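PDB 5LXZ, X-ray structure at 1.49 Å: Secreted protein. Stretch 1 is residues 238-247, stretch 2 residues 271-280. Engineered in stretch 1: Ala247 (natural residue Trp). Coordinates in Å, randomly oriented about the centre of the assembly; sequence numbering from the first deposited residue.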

ATOM      1  N   LYS A 238      11.104  15.502  12.066  1.00 11.04           N
ATOM      2  CA  LYS A 238      11.138  14.365  12.942  1.00 11.57           C
ATOM      3  C   LYS A 238      10.089  14.522  14.046  1.00 10.87           C
ATOM      4  O   LYS A 238       9.943  15.610  14.625  1.00 11.81           O
ATOM      5  CB  LYS A 238      12.525  14.246  13.595  1.00 13.70           C
ATOM      6  CG  LYS A 238      12.700  13.005  14.449  1.00 16.47           C
ATOM      7  CD  LYS A 238      14.182  12.767  14.752  1.00 19.65           C
ATOM      8  CE  LYS A 238      14.457  11.370  15.265  0.50 20.42           C
ATOM      9  NZ  LYS A 238      13.870  11.128  16.607  0.50 22.06           N
ATOM     10  N   VAL A 239       9.321  13.465  14.284  1.00  9.78           N
ATOM     11  CA  VAL A 239       8.413  13.369  15.405  1.00  9.85           C
ATOM     12  C   VAL A 239       8.785  12.173  16.240  1.00  9.69           C
ATOM     13  O   VAL A 239       9.754  11.488  15.952  1.00 10.60           O
ATOM     14  CB  VAL A 239       6.923  13.349  14.920  1.00  9.55           C
ATOM     15  CG1 VAL A 239       6.599  14.659  14.199  1.00  9.67           C
ATOM     16  CG2 VAL A 239       6.561  12.094  14.110  1.00  9.89           C
ATOM     17  N   ASP A 240       7.992  11.851  17.261  1.00  9.43           N
ATOM     18  CA  ASP A 240       8.380  10.690  18.082  1.00 10.29           C
ATOM     19  C   ASP A 240       8.428   9.427  17.232  1.00  9.97           C
ATOM     20  O   ASP A 240       7.523   9.228  16.391  1.00  9.56           O
ATOM     21  CB  ASP A 240       7.395  10.426  19.214  1.00 11.79           C
ATOM     22  CG  ASP A 240       7.524  11.381  20.362  1.00 14.45           C
ATOM     23  OD1 ASP A 240       8.234  12.423  20.256  1.00 16.74           O
ATOM     24  OD2 ASP A 240       6.800  11.101  21.345  1.00 15.16           O
ATOM     25  N   PRO A 241       9.432   8.572  17.463  1.00  9.88           N
ATOM     26  CA  PRO A 241       9.405   7.272  16.809  1.00 10.12           C
ATOM     27  C   PRO A 241       8.276   6.394  17.360  1.00  9.68           C
ATOM     28  O   PRO A 241       7.820   6.572  18.484  1.00  9.32           O
ATOM     29  CB  PRO A 241      10.747   6.678  17.194  1.00 10.51           C
ATOM     30  CG  PRO A 241      11.064   7.263  18.548  1.00 11.17           C
ATOM     31  CD  PRO A 241      10.587   8.673  18.403  1.00 10.67           C
ATOM     32  N   MET A 242       7.823   5.452  16.541  1.00  9.23           N
ATOM     33  CA  MET A 242       6.919   4.429  17.008  1.00  9.26           C
ATOM     34  C   MET A 242       7.578   3.569  18.096  1.00  9.88           C
ATOM     35  O   MET A 242       8.809   3.487  18.191  1.00 10.91           O
ATOM     36  CB  MET A 242       6.497   3.506  15.858  1.00  9.24           C
ATOM     37  CG  MET A 242       5.696   4.231  14.834  1.00  8.75           C
ATOM     38  SD  MET A 242       5.169   3.160  13.480  1.00  8.91           S
ATOM     39  CE  MET A 242       6.747   2.674  12.802  1.00  9.41           C
ATOM     40  N   HIS A 243       6.750   2.930  18.911  1.00  9.68           N
ATOM     41  CA  HIS A 243       7.265   1.925  19.839  1.00 11.75           C
ATOM     42  C   HIS A 243       7.826   0.717  19.116  1.00 11.38           C
ATOM     43  O   HIS A 243       8.867   0.178  19.483  1.00 12.48           O
ATOM     44  CB  HIS A 243       6.169   1.517  20.802  1.00 12.80           C
ATOM     45  CG  HIS A 243       5.699   2.637  21.667  1.00 14.40           C
ATOM     46  ND1 HIS A 243       6.328   2.966  22.845  1.00 16.66           N
ATOM     47  CD2 HIS A 243       4.700   3.526  21.511  1.00 15.05           C
ATOM     48  CE1 HIS A 243       5.719   4.008  23.381  1.00 16.05           C
ATOM     49  NE2 HIS A 243       4.721   4.357  22.599  1.00 17.44           N
ATOM     50  N   GLU A 244       7.106   0.258  18.083  1.00  9.97           N
ATOM     51  CA  GLU A 244       7.515  -0.881  17.287  1.00 10.41           C
ATOM     52  C   GLU A 244       8.264  -0.466  16.036  1.00  9.61           C
ATOM     53  O   GLU A 244       7.892   0.487  15.370  1.00  9.62           O
ATOM     54  CB  GLU A 244       6.302  -1.686  16.858  1.00 10.51           C
ATOM     55  CG  GLU A 244       5.490  -2.262  17.996  1.00 11.68           C
ATOM     56  CD  GLU A 244       6.206  -3.390  18.726  1.00 12.79           C
ATOM     57  OE1 GLU A 244       6.906  -4.197  18.064  1.00 14.58           O
ATOM     58  OE2 GLU A 244       6.042  -3.503  19.973  1.00 14.03           O
ATOM     59  N   ALA A 245       9.321  -1.199  15.708  1.00  9.57           N
ATOM     60  CA  ALA A 245       9.963  -1.107  14.410  1.00  9.11           C
ATOM     61  C   ALA A 245       9.030  -1.769  13.400  1.00  8.82           C
ATOM     62  O   ALA A 245       8.485  -2.840  13.679  1.00  9.33           O
ATOM     63  CB  ALA A 245      11.288  -1.816  14.450  1.00 10.04           C
ATOM     64  N   ARG A 246       8.817  -1.107  12.260  1.00  7.87           N
ATOM     65  CA  ARG A 246       7.878  -1.606  11.263  1.00  7.65           C
ATOM     66  C   ARG A 246       8.363  -1.295   9.864  1.00  7.91           C
ATOM     67  O   ARG A 246       8.425  -0.146   9.475  1.00  9.14           O
ATOM     68  CB  ARG A 246       6.484  -0.989  11.440  1.00  7.70           C
ATOM     69  CG  ARG A 246       5.886  -1.086  12.844  1.00  7.58           C
ATOM     70  CD  ARG A 246       4.563  -0.307  12.833  1.00  7.63           C
ATOM     71  NE  ARG A 246       4.053  -0.194  14.180  1.00  7.24           N
ATOM     72  CZ  ARG A 246       3.259  -1.081  14.787  1.00  7.39           C
ATOM     73  NH1 ARG A 246       2.773  -2.126  14.171  1.00  7.36           N
ATOM     74  NH2 ARG A 246       2.893  -0.915  16.057  1.00  7.84           N
ATOM     75  N   ALA A 247       8.703  -2.341   9.115  1.00  8.03           N
ATOM     76  CA  ALA A 247       8.783  -2.281   7.669  1.00  7.85           C
ATOM     77  C   ALA A 247       7.446  -2.718   7.133  1.00  7.37           C
ATOM     78  O   ALA A 247       6.970  -3.814   7.438  1.00  8.11           O
ATOM     79  CB  ALA A 247       9.878  -3.188   7.099  1.00  8.02           C
TER
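Stretch 2 271-280: LVPGKNEVYD

Stretch 2 runs alongside stretch 1 in the opposite sense: Val272, near its start, has its CA 7.3 Å from the CA of Arg246, whereas further on the CA of Glu277 lies 7.6 Å from the CA of Met242, and Tyr279 reaches Val239. Residues 271-276 form mainly loop or turn, and Glu277 belongs to a strand. The facing segment of stretch 1 is irregular, and no backbone-to-backbone hydrogen bond joins the two; side chains reaching from each stretch to the main chain of the other make the junction, which buries 486 Å² in total.

Glu277 is the centre of the contact, with 110 Å² covered. Its CA-to-CB bond points toward stretch 1, and with chi1 p (53°) and chi2 t (-161°) the chain extends until the carboxylate meets the backbone at His243 and Glu244. There His243 N donates to Glu277 OE1 (2.7 Å, 160° at the hydrogen) and Glu244 N donates to Glu277 OE2 (3.0 Å, 164°). Two successive amides thus share one carboxylate, an arrangement helped by the turn in the chain at His243 (phi/psi -66/-43), whereas Met242 and Glu244 on its two sides are extended. The His243 side chain, chi1 m, points toward stretch 2 and sets its ring edge against the same group, with CD2 3.0 Å from Glu277 OE1.

Arg246 approaches that carboxylate from another direction. Its CA-to-CB bond points sideways, but chi1 m followed by chi2 and chi3 both t carries the guanidinium to stretch 2, and chi4 of -88° turns the group at its end. NH2 then forms a salt bridge with Glu277 OE2 at 2.8 Å (161°) and donates to Lys275 O at 2.7 Å (158°); NH1 also donates to Lys275 O, at 3.1 Å and a more bent 136°. Both acceptors lie at the guanidinium edge, near its plane, where the N-H bonds are directed. Glu277 OE2 therefore accepts from both Glu244 N and Arg246 NH2.

Val272, chi1 t, points toward stretch 1 and fills the space beside these polar groups: CG2 is 3.5 Å from Ala245 O, while CG1 is 3.8 Å from Arg246 NH1 and 3.9 Å from Glu244 OE1. Just beyond it, Gly274 adopts phi/psi 72/18, a positive phi that by itself favours glycine, and its N makes a weak hydrogen bond to Val272 O (2.9 Å).

Glu244 is folded at chi1 and chi2, both m, and its OE2 lies 3.6 Å from Lys275 CD. The lysine is extended from chi2 to chi4, all t, leaving NZ 4.5 Å from Glu244 OE2, beyond a salt bridge. Water 1 spans the gap, donating to Glu244 OE2 (2.6 Å) and accepting from Lys275 NZ (2.8 Å).

At the other end, Tyr279, chi1 t, sets off sideways but its ring comes nearer to Val239: CE1 is 3.9 Å from Val239 CG2, and OH 3.5 Å from Val239 CG1.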

ATOM      1  N   LEU A 271       7.271 -10.703  11.794  1.00 12.71           N
ATOM      2  CA  LEU A 271       5.995  -9.912  11.779  1.00 12.19           C
ATOM      3  C   LEU A 271       5.734  -9.336  13.156  1.00 13.01           C
ATOM      4  O   LEU A 271       5.890 -10.021  14.170  1.00 15.36           O
ATOM      5  CB  LEU A 271       4.810 -10.758  11.350  1.00 12.41           C
ATOM      6  CG  LEU A 271       3.557  -9.938  10.999  1.00 13.42           C
ATOM      7  CD1 LEU A 271       3.601  -9.316   9.619  1.00 14.25           C
ATOM      8  CD2 LEU A 271       2.339 -10.814  11.097  1.00 14.19           C
ATOM      9  N   VAL A 272       5.376  -8.059  13.214  1.00 10.81           N
ATOM     10  CA  VAL A 272       4.949  -7.471  14.483  1.00 11.67           C
ATOM     11  C   VAL A 272       3.671  -8.228  14.851  1.00 12.22           C
ATOM     12  O   VAL A 272       2.741  -8.331  14.043  1.00 12.56           O
ATOM     13  CB  VAL A 272       4.721  -5.981  14.327  1.00 11.38           C
ATOM     14  CG1 VAL A 272       4.097  -5.420  15.612  1.00 11.45           C
ATOM     15  CG2 VAL A 272       6.024  -5.276  14.021  1.00 11.90           C
ATOM     16  N   PRO A 273       3.612  -8.790  16.068  1.00 12.81           N
ATOM     17  CA  PRO A 273       2.534  -9.726  16.398  1.00 12.68           C
ATOM     18  C   PRO A 273       1.263  -9.045  16.880  1.00 13.17           C
ATOM     19  O   PRO A 273       0.797  -9.262  18.022  1.00 13.52           O
ATOM     20  CB  PRO A 273       3.179 -10.592  17.507  1.00 13.65           C
ATOM     21  CG  PRO A 273       4.065  -9.634  18.206  1.00 13.65           C
ATOM     22  CD  PRO A 273       4.647  -8.765  17.117  1.00 13.00           C
ATOM     23  N   GLY A 274       0.685  -8.211  16.020  1.00 10.56           N
ATOM     24  CA  GLY A 274      -0.561  -7.553  16.356  1.00 10.44           C
ATOM     25  C   GLY A 274      -0.477  -6.446  17.391  1.00  9.44           C
ATOM     26  O   GLY A 274      -1.524  -6.049  17.903  1.00  9.83           O
ATOM     27  N   LYS A 275       0.721  -5.908  17.647  1.00  9.57           N
ATOM     28  CA  LYS A 275       0.925  -4.797  18.550  1.00 10.30           C
ATOM     29  C   LYS A 275       0.761  -3.518  17.731  1.00  9.56           C
ATOM     30  O   LYS A 275       1.631  -3.188  16.901  1.00 11.43           O
ATOM     31  CB  LYS A 275       2.274  -4.887  19.222  1.00 11.98           C
ATOM     32  CG  LYS A 275       2.422  -6.145  20.078  1.00 14.22           C
ATOM     33  CD  LYS A 275       3.788  -6.190  20.739  1.00 16.75           C
ATOM     34  CE  LYS A 275       3.904  -7.274  21.784  1.00 20.29           C
ATOM     35  NZ  LYS A 275       5.211  -7.204  22.474  0.50 20.14           N
ATOM     36  N   ASN A 276      -0.403  -2.903  17.841  1.00  8.69           N
ATOM     37  CA  ASN A 276      -0.730  -1.696  17.086  1.00  8.55           C
ATOM     38  C   ASN A 276      -0.592  -0.454  17.927  1.00  8.91           C
ATOM     39  O   ASN A 276      -0.598  -0.544  19.187  1.00  8.40           O
ATOM     40  CB  ASN A 276      -2.139  -1.855  16.538  1.00  8.54           C
ATOM     41  CG  ASN A 276      -2.276  -3.125  15.754  1.00  8.15           C
ATOM     42  OD1 ASN A 276      -1.414  -3.411  14.921  1.00  8.54           O
ATOM     43  ND2 ASN A 276      -3.293  -3.900  16.021  1.00  7.75           N
ATOM     44  N   GLU A 277      -0.427   0.702  17.291  1.00  8.10           N
ATOM     45  CA  GLU A 277      -0.224   1.934  18.002  1.00  9.41           C
ATOM     46  C   GLU A 277      -0.898   3.076  17.326  1.00  8.72           C
ATOM     47  O   GLU A 277      -1.249   3.008  16.153  1.00  8.84           O
ATOM     48  CB  GLU A 277       1.241   2.247  18.270  1.00 10.31           C
ATOM     49  CG  GLU A 277       2.182   2.257  17.148  1.00 12.31           C
ATOM     50  CD  GLU A 277       3.635   2.110  17.726  1.00 12.97           C
ATOM     51  OE1 GLU A 277       4.059   2.965  18.585  1.00 13.14           O
ATOM     52  OE2 GLU A 277       4.359   1.127  17.395  1.00 10.59           O
ATOM     53  N   VAL A 278      -1.138   4.130  18.082  1.00  8.28           N
ATOM     54  CA  VAL A 278      -1.868   5.272  17.604  1.00  8.31           C
ATOM     55  C   VAL A 278      -1.032   6.506  17.780  1.00  8.51           C
ATOM     56  O   VAL A 278      -0.556   6.757  18.888  1.00  9.49           O
ATOM     57  CB  VAL A 278      -3.221   5.402  18.316  1.00  9.09           C
ATOM     58  CG1 VAL A 278      -3.917   6.656  17.901  1.00 10.28           C
ATOM     59  CG2 VAL A 278      -4.092   4.174  18.063  1.00  9.71           C
ATOM     60  N   TYR A 279      -0.930   7.305  16.728  1.00  7.78           N
ATOM     61  CA  TYR A 279      -0.279   8.605  16.748  1.00  7.73           C
ATOM     62  C   TYR A 279      -1.327   9.656  16.987  1.00  8.85           C
ATOM     63  O   TYR A 279      -2.301   9.735  16.251  1.00  8.27           O
ATOM     64  CB  TYR A 279       0.356   8.880  15.393  1.00  7.53           C
ATOM     65  CG  TYR A 279       1.134  10.170  15.283  1.00  7.13           C
ATOM     66  CD1 TYR A 279       2.380  10.287  15.880  1.00  7.02           C
ATOM     67  CD2 TYR A 279       0.642  11.255  14.581  1.00  7.35           C
ATOM     68  CE1 TYR A 279       3.118  11.422  15.723  1.00  7.21           C
ATOM     69  CE2 TYR A 279       1.393  12.402  14.409  1.00  7.62           C
ATOM     70  CZ  TYR A 279       2.628  12.467  14.976  1.00  7.18           C
ATOM     71  OH  TYR A 279       3.349  13.614  14.767  1.00  8.74           O
ATOM     72  N   ASP A 280      -1.119  10.490  18.008  1.00 10.24           N
ATOM     73  CA  ASP A 280      -1.984  11.623  18.227  1.00 11.69           C
ATOM     74  C   ASP A 280      -1.318  12.842  17.637  1.00 11.56           C
ATOM     75  O   ASP A 280      -0.285  13.299  18.138  1.00 10.90           O
ATOM     76  CB  ASP A 280      -2.147  11.796  19.741  1.00 12.52           C
ATOM     77  CG  ASP A 280      -3.104  12.899  20.086  1.00 14.82           C
ATOM     78  OD1 ASP A 280      -3.488  13.663  19.197  1.00 15.32           O
ATOM     79  OD2 ASP A 280      -3.464  12.940  21.297  1.00 18.44           O
TER
HETATM   80  O   HOH W   1       7.081  -5.255  21.665  1.00 35.87           O